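Local coordinates for protein molinate hydrolase (Gulosibacter molinativorax, PDB 4UB9) that hydrolyses the thiocarbamate herbicide molinate, as a zinc-binding enzyme of the amidohydrolase family, at residues N95-L100 with E327-T332; L115-G120 with Y488-N493; I153-I158 with G235-K240; Q191-M196 with F200-D205; H215-P220 with F258-R263. All coordinates share one frame; numbering follows the deposited sequence.

Interaction 1 (N95-L100 with E327-T332); sequences NGNVHL and EVQPTT
Asn97 carries its CG anti to the backbone N (chi1 -177°), and Glu327 carries its own between the backbone N and the carbonyl carbon (chi1 90°) before the chain bends again at chi2; the carboxylate thereby curls back beside the asparagine. Glu327 OE1 comes within 3.4 Å of Asn97 CB, the two side chains crossing at about a right angle with their flat ends strongly tilted against each other. Gln329 reaches in with an extended chain. Its NE2 donates to Glu327 OE1 at 2.9 Å, in the plane of its own amide and on the syn side of the carboxylate but tilted out of the carboxylate plane, and more weakly to OE2. Gln329 NE2 also lies 3.1 Å from Asn97 ND2. Both are donors, so this is mere proximity, each nitrogen having its own acceptor: Asn97 ND2 gives its bond to Asp373 OD1. Glu327 OE2 in turn accepts from the backbone N of His302, a zinc ligand. An alanine in place of this glutamate is likely to leave Gln329 NE2 and that His302 amide without their acceptor and the Gln329 amide freer to turn. On the other segment an Asx turn, Asn95 OD1 accepting from Asn97 N at 3.0 Å, shapes the corner at Gly96. The contact lies close to the zinc, inside the amidohydrolase TIM barrel, probably at its active-site end.

Interaction 2 (L115-G120 with Y488-N493); sequences LARFEG and YPRTAN
The contact of Arg117 with Arg490 is a stack of two guanidinium groups, one lying flat on the other with centres 3.9 Å apart and planes only 17° from parallel. It is offset: Arg490 NH1 sits over the rim of the Arg117 group, 3.4 Å from Arg117 NE. Arg490 arrives with an extended chain, whereas a bend at chi3 (-63°) in Arg117 turns its flat end against it. Arg117 CD also lies against the other group, 3.8 Å from Arg490 CZ.

The aromatic part is slighter. Arg490 NH2 approaches the edge of the Phe118 ring near its plane, 3.9 Å from Phe118 CZ, and ring and guanidinium are turned 60° apart.

Opposite charges gather around the pair. Arg490 forms salt bridges through NH1 with Asp380 and through NH2 with Asp378, while Arg117 NH1 bridges to Glu119 of the second subunit. Arg117 also makes a cation-pi contact with Phe200 of that subunit.

The acids at their edges probably offset the two positive charges, letting the guanidinium groups stack and tie the end of helix 111-118 to the C-terminal tail beside the subunit interface.

Interaction 3 (I153-I158 with G235-K240); sequences IARDRI and GVDFCK
Arg155 grips Asp237 side-on, with NE and NH2 both donating to one oxygen: Arg155 NE to Asp237 OD2 and Arg155 NH2 to Asp237 OD2, each 3.2 Å long. The acceptor lies in the guanidinium plane, though the carboxylate is turned 69° against it; NE uses the syn lone pair of OD2, and NH2 comes from above the carboxylate. Asp237 OD2 also accepts from the backbone N of Phe170. A weak bond, Arg155 NH2 to Gly235 O at 2.9 Å, comes near the guanidinium plane beyond NH2. At the far nitrogen, Arg155 NH1 meets Asp156 OD1 at 2.7 Å and closes a network of one arginine with two acids. Bends at chi2 and chi3 carry the arginine chain across strand 167-170, where it packs on Ile168 and Phe170. A leucine in its place would probably leave both aspartates without their shared counter-charge and the Gly235 carbonyl without this donor. Helix 148-159 is thus tied by charge, at the protein surface, to the turn that leads into strand 239-242.

Interaction 4 (Q191-M196 with F200-D205); sequences QARTVM and FADRMD
Arg193 and the first turns of helix 198-209 share a salt-bridge network in which one guanidinium serves two aspartates. Its NH1 and NH2 grip Asp202 end-on, both at the same oxygen: Arg193 NH1 donates to Asp202 OD1 at 3.0 Å and Arg193 NH2 to Asp202 OD1 at 2.9 Å, the latter nearly in line with the C-O bond. A second proton of Arg193 NH2 goes to Asp205 OD2 at 2.8 Å, in a fairly straight bond (160°) that meets the oxygen from above the carboxylate plane. Arg193 NE donates to the carbonyl of Phe181, whose backbone N in turn donates to Asp205 OD1; a single loop residue thus holds both partners in place.

While these acceptors meet its edge, the guanidinium rests one face on Ala201, whose CB is centred 3.5 Å from Arg193 CZ. Met196, bent at chi3 (-63°), places its methyl against the same helix: Met196 CE lies 3.6 Å from Phe200 CD2 and 3.7 Å from Ala201 CB.

The chain before the helix therefore folds back against its first turns, held by a salt-bridge network from the preceding loop to two acids one turn apart on helix 198-209, at the edge of the interface with the second subunit.

Interaction 5 (H215-P220 with F258-R263); sequences HLSTLP and FTFSER
Ser217 meets Thr259 where a 3-10 turn, residues 215-218, packs against the loop leading into helix 262-275 of the amidohydrolase TIM barrel. The serine hydroxyl is anti to its own carbonyl carbon (chi1 -72°), and from that position Ser217 OG donates to the backbone Thr259 O at 2.7 Å, tilted out of the carbonyl plane. The same hydroxyl is hydrogen-bonded to Arg214 NH1. Thr259 is oriented from its other branch: OG1 lies beside the backbone N and bonds to the carbonyl of Ala242, which leaves the methyl to face Ser217, with Thr259 CG2 3.5 Å from Ser217 OG.

Phe260 likewise has CG anti to its carbonyl carbon (chi1 -66°), and this swings the end of the ring toward the 3-10 turn although its first bond does not point there. Leu216 CB meets the ring at its edge, near the ring plane, 3.9 Å from Phe260 CE1. Beyond CB, the leucine runs on to Leu227 of helix 221-232, so the apolar contact joins two helix-leading loops. Next to this, Ser261 caps helix 262-275 through its OG to Val264 N and bonds to Glu287 of the third subunit.

A water is placed 3.2 Å from Ser217 O and 3.0 Å from Thr259 O, beside the direct hydroxyl bond. One face of the Phe260 ring is covered at its centre by the neighbouring methyl, Thr259 CG2, 3.5 Å above the ring plane.

In the fold
Interaction 1 lies about 5 Å from the centre of the chain, and its two segments enclose interactions 3, 4 and 5 in sequence; interaction 2 crosses it because its second segment is the C-terminal tail. Interactions 3 and 5 cross as well, while interaction 4 closes before interaction 5 opens. The centres of 1 and 3, the latter on strand 239-242 of a parallel sheet, are about 19 Å apart, those of 2 and 5 about 39 Å. Interactions 2 and 4 touch where the loop after helix 111-118 meets helix 198-209, through the salt bridge of Glu119 with Arg203. Interaction 1 thus sits in the zinc-side interior, while interactions 2, 4 and 5, farther out, lie at borders with neighbouring subunits.

Interaction 1 (N95-L100 with E327-T332)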
# COMPACT_ATOMS: atom_id res chain seq x y z
N ASN A 95 20.40 -32.89 -2.95
CA ASN A 95 19.62 -31.75 -3.42
C ASN A 95 20.56 -30.60 -3.70
O ASN A 95 21.22 -30.09 -2.80
CB ASN A 95 18.58 -31.30 -2.37
CG ASN A 95 17.51 -30.39 -2.95
OD1 ASN A 95 17.79 -29.49 -3.78
ND2 ASN A 95 16.26 -30.59 -2.52
N GLY A 96 20.54 -30.13 -4.94
CA GLY A 96 21.45 -29.08 -5.40
C GLY A 96 21.11 -27.64 -5.05
O GLY A 96 21.88 -26.73 -5.31
N ASN A 97 19.92 -27.43 -4.49
CA ASN A 97 19.49 -26.11 -4.10
C ASN A 97 18.35 -26.11 -3.12
O ASN A 97 17.19 -26.24 -3.49
CB ASN A 97 19.10 -25.27 -5.29
CG ASN A 97 18.72 -23.85 -4.90
OD1 ASN A 97 19.15 -23.35 -3.88
ND2 ASN A 97 17.94 -23.20 -5.73
N VAL A 98 18.71 -25.89 -1.87
CA VAL A 98 17.73 -25.66 -0.81
C VAL A 98 18.03 -24.39 -0.02
O VAL A 98 19.08 -23.77 -0.16
CB VAL A 98 17.70 -26.83 0.22
CG1 VAL A 98 17.51 -28.15 -0.48
CG2 VAL A 98 18.98 -26.85 1.05
N HIS A 99 17.08 -24.03 0.83
CA HIS A 99 17.26 -22.93 1.78
C HIS A 99 16.77 -23.37 3.15
O HIS A 99 15.57 -23.52 3.41
CB HIS A 99 16.51 -21.71 1.31
CG HIS A 99 16.96 -21.24 -0.04
ND1 HIS A 99 16.13 -21.20 -1.13
CD2 HIS A 99 18.16 -20.81 -0.47
CE1 HIS A 99 16.80 -20.77 -2.19
NE2 HIS A 99 18.04 -20.52 -1.81
N LEU A 100 17.73 -23.55 4.04
CA LEU A 100 17.49 -24.10 5.36
C LEU A 100 16.92 -23.09 6.37
O LEU A 100 16.38 -23.49 7.41
CB LEU A 100 18.77 -24.76 5.89
CG LEU A 100 19.24 -25.91 4.96
CD1 LEU A 100 20.57 -26.49 5.40
CD2 LEU A 100 18.21 -27.06 4.87
N GLU A 327 20.86 -26.21 -13.28
CA GLU A 327 19.75 -26.64 -12.45
C GLU A 327 18.52 -25.95 -12.94
O GLU A 327 18.56 -24.84 -13.43
CB GLU A 327 19.93 -26.62 -10.91
CG GLU A 327 19.59 -25.39 -10.14
CD GLU A 327 18.15 -25.25 -9.64
OE1 GLU A 327 17.85 -25.56 -8.47
OE2 GLU A 327 17.37 -24.71 -10.41
N VAL A 328 17.41 -26.67 -12.84
CA VAL A 328 16.11 -26.17 -13.28
C VAL A 328 15.10 -26.51 -12.23
O VAL A 328 15.34 -27.39 -11.40
CB VAL A 328 15.66 -26.74 -14.61
CG1 VAL A 328 16.69 -26.46 -15.67
CG2 VAL A 328 15.44 -28.23 -14.48
N GLN A 329 14.05 -25.71 -12.20
CA GLN A 329 13.04 -25.77 -11.10
C GLN A 329 11.68 -25.80 -11.73
O GLN A 329 11.12 -24.77 -12.07
CB GLN A 329 13.15 -24.61 -10.14
CG GLN A 329 14.43 -24.72 -9.33
CD GLN A 329 14.72 -23.52 -8.46
OE1 GLN A 329 13.83 -22.74 -8.13
NE2 GLN A 329 15.95 -23.40 -8.06
N PRO A 330 11.19 -27.02 -11.99
CA PRO A 330 9.95 -27.17 -12.66
C PRO A 330 8.80 -27.36 -11.70
O PRO A 330 8.94 -27.53 -10.50
CB PRO A 330 10.18 -28.45 -13.43
CG PRO A 330 10.92 -29.27 -12.44
CD PRO A 330 11.86 -28.32 -11.78
N THR A 331 7.67 -27.42 -12.33
CA THR A 331 6.43 -27.50 -11.68
C THR A 331 5.68 -28.67 -12.36
O THR A 331 5.82 -28.89 -13.55
CB THR A 331 5.79 -26.15 -11.88
OG1 THR A 331 4.93 -25.85 -10.79
CG2 THR A 331 5.15 -26.07 -13.18
N THR A 332 4.97 -29.47 -11.58
CA THR A 332 4.21 -30.58 -12.14
C THR A 332 3.03 -30.06 -12.91
O THR A 332 2.61 -28.91 -12.76
CB THR A 332 3.67 -31.53 -11.07
OG1 THR A 332 2.78 -30.84 -10.21
CG2 THR A 332 4.77 -32.13 -10.25

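Interaction 2 (L115-G120 with Y488-N493)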
# COMPACT_ATOMS: atom_id res chain seq x y z
N LEU A 115 11.10 -14.99 11.46
CA LEU A 115 12.42 -14.58 11.96
C LEU A 115 12.37 -14.10 13.41
O LEU A 115 13.35 -14.24 14.15
CB LEU A 115 13.05 -13.53 11.06
CG LEU A 115 13.45 -14.10 9.67
CD1 LEU A 115 13.88 -13.01 8.70
CD2 LEU A 115 14.57 -15.10 9.81
N ALA A 116 11.26 -13.49 13.79
CA ALA A 116 11.15 -13.01 15.16
C ALA A 116 10.94 -14.19 16.09
O ALA A 116 11.50 -14.25 17.19
CB ALA A 116 10.02 -12.02 15.29
N ARG A 117 10.16 -15.14 15.63
CA ARG A 117 9.84 -16.25 16.50
C ARG A 117 11.07 -17.04 16.83
O ARG A 117 11.20 -17.57 17.92
CB ARG A 117 8.78 -17.15 15.86
CG ARG A 117 8.16 -18.19 16.81
CD ARG A 117 7.22 -19.12 16.05
NE ARG A 117 6.07 -18.46 15.46
CZ ARG A 117 4.97 -18.12 16.14
NH1 ARG A 117 4.87 -18.37 17.43
NH2 ARG A 117 3.97 -17.49 15.51
N PHE A 118 11.97 -17.19 15.87
CA PHE A 118 13.13 -18.08 16.08
C PHE A 118 14.46 -17.41 16.34
O PHE A 118 15.46 -18.09 16.45
CB PHE A 118 13.22 -19.08 14.94
CG PHE A 118 11.99 -19.91 14.84
CD1 PHE A 118 11.65 -20.77 15.88
CD2 PHE A 118 11.10 -19.75 13.80
CE1 PHE A 118 10.48 -21.51 15.84
CE2 PHE A 118 9.92 -20.48 13.76
CZ PHE A 118 9.61 -21.36 14.79
N GLU A 119 14.46 -16.08 16.50
CA GLU A 119 15.70 -15.35 16.81
C GLU A 119 16.31 -15.94 18.07
O GLU A 119 15.61 -16.15 19.03
CB GLU A 119 15.49 -13.84 17.01
CG GLU A 119 16.83 -13.08 17.02
CD GLU A 119 16.74 -11.58 16.82
OE1 GLU A 119 15.69 -10.98 17.15
OE2 GLU A 119 17.73 -10.97 16.33
N GLY A 120 17.61 -16.21 18.04
CA GLY A 120 18.29 -16.90 19.13
C GLY A 120 18.56 -18.37 18.80
O GLY A 120 19.43 -18.99 19.41
N TYR A 488 3.80 -27.93 16.50
CA TYR A 488 2.47 -27.48 16.18
C TYR A 488 1.43 -28.39 16.83
O TYR A 488 1.60 -29.59 16.86
CB TYR A 488 2.26 -27.51 14.67
CG TYR A 488 1.41 -26.39 14.12
CD1 TYR A 488 1.79 -25.05 14.29
CD2 TYR A 488 0.24 -26.65 13.42
CE1 TYR A 488 1.03 -24.01 13.79
CE2 TYR A 488 -0.53 -25.62 12.92
CZ TYR A 488 -0.13 -24.30 13.10
OH TYR A 488 -0.85 -23.25 12.58
N PRO A 489 0.31 -27.82 17.31
CA PRO A 489 -0.09 -26.41 17.30
C PRO A 489 0.69 -25.61 18.32
O PRO A 489 1.43 -26.15 19.09
CB PRO A 489 -1.56 -26.45 17.73
CG PRO A 489 -1.96 -27.88 17.70
CD PRO A 489 -0.73 -28.67 17.91
N ARG A 490 0.47 -24.32 18.30
CA ARG A 490 1.24 -23.40 19.14
C ARG A 490 0.41 -22.90 20.29
O ARG A 490 -0.56 -22.20 20.08
CB ARG A 490 1.77 -22.24 18.28
CG ARG A 490 3.03 -22.62 17.50
CD ARG A 490 3.30 -21.69 16.31
NE ARG A 490 4.49 -22.10 15.55
CZ ARG A 490 4.84 -21.62 14.36
NH1 ARG A 490 4.09 -20.70 13.74
NH2 ARG A 490 5.93 -22.07 13.77
N THR A 491 0.78 -23.29 21.50
CA THR A 491 -0.02 -22.92 22.67
C THR A 491 0.41 -21.52 23.14
O THR A 491 1.61 -21.17 23.18
CB THR A 491 -0.00 -23.98 23.81
OG1 THR A 491 0.98 -23.62 24.78
CG2 THR A 491 0.26 -25.43 23.31
N ALA A 492 -0.60 -20.72 23.48
CA ALA A 492 -0.43 -19.30 23.85
C ALA A 492 0.35 -19.06 25.16
O ALA A 492 1.16 -18.11 25.27
CB ALA A 492 -1.80 -18.62 23.95
N ASN A 493 0.11 -19.94 26.13
CA ASN A 493 0.69 -19.78 27.46
C ASN A 493 1.13 -21.10 28.02
O ASN A 493 0.34 -21.83 28.60
CB ASN A 493 -0.32 -19.11 28.41
CG ASN A 493 -0.66 -17.69 27.99
OD1 ASN A 493 0.13 -16.76 28.21
ND2 ASN A 493 -1.82 -17.51 27.37

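Interaction 3 (I153-I158 with G235-K240)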
# COMPACT_ATOMS: atom_id res chain seq x y z
N ILE A 153 27.58 -22.41 11.80
CA ILE A 153 27.38 -23.13 13.07
C ILE A 153 26.77 -24.53 12.85
O ILE A 153 27.22 -25.52 13.41
CB ILE A 153 26.50 -22.35 14.04
CG1 ILE A 153 27.28 -21.14 14.54
CG2 ILE A 153 26.09 -23.22 15.23
CD1 ILE A 153 26.47 -20.11 15.31
N ALA A 154 25.72 -24.56 12.04
CA ALA A 154 24.92 -25.77 11.83
C ALA A 154 25.68 -26.80 11.02
O ALA A 154 25.65 -27.99 11.35
CB ALA A 154 23.61 -25.45 11.15
N ARG A 155 26.36 -26.38 9.96
CA ARG A 155 27.08 -27.37 9.18
C ARG A 155 28.21 -27.97 9.99
O ARG A 155 28.46 -29.17 9.88
CB ARG A 155 27.54 -26.88 7.83
CG ARG A 155 28.91 -26.33 7.77
CD ARG A 155 29.68 -26.95 6.68
NE ARG A 155 30.31 -25.94 5.87
CZ ARG A 155 31.25 -25.06 6.25
NH1 ARG A 155 31.66 -24.97 7.48
NH2 ARG A 155 31.76 -24.25 5.34
N ASP A 156 28.88 -27.15 10.79
CA ASP A 156 30.04 -27.61 11.57
C ASP A 156 29.59 -28.62 12.62
O ASP A 156 30.25 -29.60 12.87
CB ASP A 156 30.78 -26.44 12.23
CG ASP A 156 31.45 -25.50 11.18
OD1 ASP A 156 31.50 -25.84 9.99
OD2 ASP A 156 31.93 -24.41 11.57
N ARG A 157 28.44 -28.39 13.19
CA ARG A 157 27.92 -29.30 14.18
C ARG A 157 27.45 -30.61 13.58
O ARG A 157 27.62 -31.67 14.16
CB ARG A 157 26.81 -28.64 14.97
CG ARG A 157 27.38 -27.74 16.06
CD ARG A 157 26.36 -26.76 16.64
NE ARG A 157 25.02 -27.35 16.72
CZ ARG A 157 24.54 -28.04 17.76
NH1 ARG A 157 25.28 -28.28 18.82
NH2 ARG A 157 23.31 -28.54 17.71
N ILE A 158 26.83 -30.54 12.42
CA ILE A 158 26.42 -31.78 11.74
C ILE A 158 27.64 -32.54 11.23
O ILE A 158 27.76 -33.74 11.40
CB ILE A 158 25.48 -31.50 10.57
CG1 ILE A 158 24.16 -31.00 11.11
CG2 ILE A 158 25.30 -32.74 9.70
CD1 ILE A 158 23.22 -30.46 10.04
N GLY A 235 34.75 -18.58 4.65
CA GLY A 235 34.62 -20.02 4.74
C GLY A 235 33.45 -20.69 4.03
O GLY A 235 33.04 -21.78 4.41
N VAL A 236 33.04 -20.16 2.91
CA VAL A 236 31.97 -20.76 2.13
C VAL A 236 32.46 -21.96 1.34
O VAL A 236 33.64 -22.04 0.98
CB VAL A 236 31.34 -19.74 1.20
CG1 VAL A 236 30.84 -18.55 2.01
CG2 VAL A 236 32.30 -19.29 0.13
N ASP A 237 31.54 -22.86 1.01
CA ASP A 237 31.86 -24.01 0.17
C ASP A 237 31.74 -23.72 -1.34
O ASP A 237 32.32 -24.40 -2.17
CB ASP A 237 30.97 -25.16 0.53
CG ASP A 237 31.11 -25.56 1.97
OD1 ASP A 237 32.18 -26.13 2.31
OD2 ASP A 237 30.16 -25.32 2.76
N PHE A 238 31.01 -22.69 -1.67
CA PHE A 238 30.88 -22.24 -3.05
C PHE A 238 30.34 -20.83 -3.03
O PHE A 238 30.08 -20.29 -1.95
CB PHE A 238 30.00 -23.17 -3.88
CG PHE A 238 28.70 -23.51 -3.23
CD1 PHE A 238 27.64 -22.68 -3.36
CD2 PHE A 238 28.53 -24.70 -2.52
CE1 PHE A 238 26.40 -22.99 -2.82
CE2 PHE A 238 27.31 -25.02 -1.96
CZ PHE A 238 26.25 -24.16 -2.11
N CYS A 239 30.23 -20.19 -4.21
CA CYS A 239 29.81 -18.79 -4.23
C CYS A 239 28.81 -18.58 -5.30
O CYS A 239 29.02 -18.98 -6.45
CB CYS A 239 31.01 -17.89 -4.49
SG CYS A 239 30.59 -16.15 -4.52
N LYS A 240 27.73 -17.91 -4.94
CA LYS A 240 26.64 -17.70 -5.91
C LYS A 240 26.51 -16.21 -6.16
O LYS A 240 26.40 -15.42 -5.22
CB LYS A 240 25.30 -18.27 -5.41
CG LYS A 240 24.18 -18.11 -6.44
CD LYS A 240 23.00 -19.04 -6.23
CE LYS A 240 21.81 -18.42 -5.55
NZ LYS A 240 20.49 -18.95 -6.03

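Interaction 4 (Q191-M196 with F200-D205)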
# COMPACT_ATOMS: atom_id res chain seq x y z
N GLN A 191 4.98 -5.20 1.84
CA GLN A 191 6.15 -4.42 2.18
C GLN A 191 6.37 -4.51 3.68
O GLN A 191 5.91 -3.65 4.46
CB GLN A 191 5.95 -2.96 1.74
CG GLN A 191 5.81 -2.78 0.23
CD GLN A 191 5.50 -1.34 -0.20
OE1 GLN A 191 4.79 -1.10 -1.20
NE2 GLN A 191 5.92 -0.39 0.58
N ALA A 192 7.10 -5.52 4.06
CA ALA A 192 7.29 -5.81 5.48
C ALA A 192 7.79 -4.64 6.31
O ALA A 192 7.36 -4.45 7.46
CB ALA A 192 8.22 -6.97 5.63
N ARG A 193 8.68 -3.83 5.74
CA ARG A 193 9.26 -2.67 6.46
C ARG A 193 8.24 -1.67 6.91
O ARG A 193 8.46 -0.95 7.85
CB ARG A 193 10.34 -1.96 5.64
CG ARG A 193 11.74 -2.47 6.00
CD ARG A 193 12.87 -1.79 5.24
NE ARG A 193 14.14 -2.51 5.43
CZ ARG A 193 15.03 -2.26 6.39
NH1 ARG A 193 14.85 -1.29 7.29
NH2 ARG A 193 16.13 -3.00 6.45
N THR A 194 7.09 -1.60 6.24
CA THR A 194 6.06 -0.68 6.65
C THR A 194 5.43 -1.00 8.02
O THR A 194 4.76 -0.18 8.60
CB THR A 194 4.92 -0.57 5.61
OG1 THR A 194 4.24 -1.83 5.47
CG2 THR A 194 5.48 -0.12 4.24
N VAL A 195 5.58 -2.23 8.50
CA VAL A 195 4.90 -2.64 9.72
C VAL A 195 5.78 -3.30 10.75
O VAL A 195 5.28 -3.90 11.69
CB VAL A 195 3.72 -3.60 9.43
CG1 VAL A 195 2.71 -2.97 8.51
CG2 VAL A 195 4.21 -4.89 8.78
N MET A 196 7.08 -3.23 10.56
CA MET A 196 8.03 -3.80 11.50
C MET A 196 9.03 -2.70 11.91
O MET A 196 9.11 -1.67 11.26
CB MET A 196 8.77 -4.97 10.89
CG MET A 196 9.74 -4.55 9.80
SD MET A 196 10.35 -5.91 8.78
CE MET A 196 11.23 -6.84 10.03
N PHE A 200 14.88 -4.04 13.83
CA PHE A 200 14.81 -5.51 13.60
C PHE A 200 15.05 -5.83 12.13
O PHE A 200 15.80 -6.71 11.80
CB PHE A 200 13.47 -6.07 14.04
CG PHE A 200 13.34 -7.57 13.87
CD1 PHE A 200 14.28 -8.43 14.40
CD2 PHE A 200 12.29 -8.10 13.18
CE1 PHE A 200 14.18 -9.79 14.22
CE2 PHE A 200 12.17 -9.46 13.00
CZ PHE A 200 13.11 -10.31 13.54
N ALA A 201 14.43 -5.06 11.25
CA ALA A 201 14.63 -5.25 9.81
C ALA A 201 16.09 -5.11 9.41
O ALA A 201 16.62 -5.91 8.65
CB ALA A 201 13.78 -4.29 9.02
N ASP A 202 16.78 -4.13 9.98
CA ASP A 202 18.20 -3.92 9.68
C ASP A 202 19.06 -5.04 10.21
O ASP A 202 20.02 -5.47 9.59
CB ASP A 202 18.72 -2.56 10.24
CG ASP A 202 18.20 -1.37 9.48
OD1 ASP A 202 17.63 -1.52 8.38
OD2 ASP A 202 18.31 -0.24 9.99
N ARG A 203 18.74 -5.49 11.39
CA ARG A 203 19.53 -6.57 12.00
C ARG A 203 19.41 -7.86 11.18
O ARG A 203 20.37 -8.59 10.99
CB ARG A 203 19.10 -6.79 13.47
CG ARG A 203 19.88 -7.90 14.18
CD ARG A 203 19.70 -7.85 15.66
NE ARG A 203 18.38 -8.31 16.09
CZ ARG A 203 17.42 -7.55 16.64
NH1 ARG A 203 17.54 -6.23 16.74
NH2 ARG A 203 16.29 -8.11 17.05
N MET A 204 18.22 -8.11 10.66
CA MET A 204 17.99 -9.30 9.84
C MET A 204 18.64 -9.17 8.48
O MET A 204 19.31 -10.10 8.00
CB MET A 204 16.49 -9.56 9.63
CG MET A 204 15.74 -9.93 10.90
SD MET A 204 16.28 -11.48 11.66
CE MET A 204 17.43 -10.91 12.90
N ASP A 205 18.46 -8.03 7.84
CA ASP A 205 19.17 -7.81 6.56
C ASP A 205 20.69 -8.00 6.72
O ASP A 205 21.35 -8.59 5.85
CB ASP A 205 18.87 -6.43 5.99
CG ASP A 205 17.46 -6.39 5.33
OD1 ASP A 205 16.88 -7.48 5.11
OD2 ASP A 205 16.96 -5.28 5.02

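Interaction 5 (H215-P220 with F258-R263)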
# COMPACT_ATOMS: atom_id res chain seq x y z
N HIS A 215 24.52 -2.61 -2.25
CA HIS A 215 25.51 -1.52 -2.32
C HIS A 215 26.74 -1.86 -3.17
O HIS A 215 27.40 -0.97 -3.71
CB HIS A 215 25.94 -1.04 -0.93
CG HIS A 215 26.95 -1.92 -0.28
ND1 HIS A 215 28.30 -1.65 -0.31
CD2 HIS A 215 26.81 -3.07 0.41
CE1 HIS A 215 28.95 -2.60 0.33
NE2 HIS A 215 28.07 -3.48 0.77
N LEU A 216 27.01 -3.12 -3.34
CA LEU A 216 28.08 -3.54 -4.21
C LEU A 216 27.94 -3.00 -5.64
O LEU A 216 28.92 -2.79 -6.33
CB LEU A 216 28.19 -5.08 -4.29
CG LEU A 216 28.64 -5.76 -3.03
CD1 LEU A 216 28.67 -7.24 -3.30
CD2 LEU A 216 30.01 -5.31 -2.54
N SER A 217 26.71 -2.84 -6.10
CA SER A 217 26.46 -2.35 -7.44
C SER A 217 26.87 -0.89 -7.63
O SER A 217 26.92 -0.42 -8.76
CB SER A 217 24.97 -2.46 -7.80
OG SER A 217 24.55 -3.80 -8.04
N THR A 218 27.10 -0.18 -6.54
CA THR A 218 27.50 1.22 -6.58
C THR A 218 29.02 1.45 -6.71
O THR A 218 29.45 2.59 -6.94
CB THR A 218 27.06 2.03 -5.36
OG1 THR A 218 27.77 1.60 -4.21
CG2 THR A 218 25.58 1.89 -5.12
N LEU A 219 29.79 0.38 -6.55
CA LEU A 219 31.23 0.49 -6.35
C LEU A 219 32.03 0.25 -7.58
O LEU A 219 31.55 -0.41 -8.50
CB LEU A 219 31.71 -0.52 -5.31
CG LEU A 219 31.12 -0.39 -3.90
CD1 LEU A 219 31.66 -1.51 -3.02
CD2 LEU A 219 31.39 0.96 -3.27
N PRO A 220 33.26 0.80 -7.62
CA PRO A 220 34.15 0.52 -8.74
C PRO A 220 34.86 -0.80 -8.50
O PRO A 220 34.94 -1.25 -7.36
CB PRO A 220 35.11 1.70 -8.74
CG PRO A 220 35.15 2.15 -7.32
CD PRO A 220 33.82 1.81 -6.71
N PHE A 258 20.65 -6.54 -15.16
CA PHE A 258 21.93 -7.05 -14.68
C PHE A 258 22.32 -6.33 -13.42
O PHE A 258 22.18 -5.13 -13.28
CB PHE A 258 23.02 -6.88 -15.74
CG PHE A 258 22.99 -7.96 -16.77
CD1 PHE A 258 22.02 -7.98 -17.73
CD2 PHE A 258 23.98 -8.93 -16.78
CE1 PHE A 258 22.00 -8.97 -18.68
CE2 PHE A 258 23.97 -9.94 -17.71
CZ PHE A 258 22.96 -9.97 -18.66
N THR A 259 22.81 -7.08 -12.46
CA THR A 259 23.24 -6.49 -11.17
C THR A 259 24.52 -5.68 -11.26
O THR A 259 24.71 -4.68 -10.55
CB THR A 259 23.45 -7.63 -10.14
OG1 THR A 259 22.22 -8.31 -9.98
CG2 THR A 259 23.89 -7.11 -8.79
N PHE A 260 25.42 -6.17 -12.10
CA PHE A 260 26.81 -5.69 -12.19
C PHE A 260 27.20 -5.38 -13.63
O PHE A 260 26.68 -5.99 -14.56
CB PHE A 260 27.78 -6.75 -11.69
CG PHE A 260 27.66 -7.05 -10.20
CD1 PHE A 260 27.92 -6.09 -9.26
CD2 PHE A 260 27.27 -8.30 -9.77
CE1 PHE A 260 27.81 -6.37 -7.92
CE2 PHE A 260 27.13 -8.57 -8.44
CZ PHE A 260 27.39 -7.60 -7.51
N SER A 261 28.17 -4.48 -13.79
CA SER A 261 28.87 -4.35 -15.09
C SER A 261 29.69 -5.58 -15.36
O SER A 261 30.07 -6.31 -14.44
CB SER A 261 29.82 -3.14 -15.10
OG SER A 261 30.90 -3.34 -14.22
N GLU A 262 29.99 -5.82 -16.62
CA GLU A 262 30.78 -7.03 -16.98
C GLU A 262 32.15 -7.00 -16.35
O GLU A 262 32.67 -7.98 -15.88
CB GLU A 262 30.75 -7.32 -18.50
CG GLU A 262 29.27 -7.59 -18.89
CD GLU A 262 28.97 -8.75 -19.83
OE1 GLU A 262 29.86 -9.59 -20.06
OE2 GLU A 262 27.80 -8.84 -20.30
N ARG A 263 32.69 -5.82 -16.32
CA ARG A 263 33.96 -5.55 -15.67
C ARG A 263 33.99 -5.95 -14.19
O ARG A 263 34.94 -6.55 -13.70
CB ARG A 263 34.11 -4.04 -15.77
CG ARG A 263 35.44 -3.46 -15.43
CD ARG A 263 35.49 -2.09 -16.08
NE ARG A 263 35.07 -1.02 -15.18
CZ ARG A 263 35.80 0.07 -14.91
NH1 ARG A 263 36.96 0.25 -15.48
NH2 ARG A 263 35.36 0.98 -14.07
O HOH W 1 25.43 -1.84 -11.26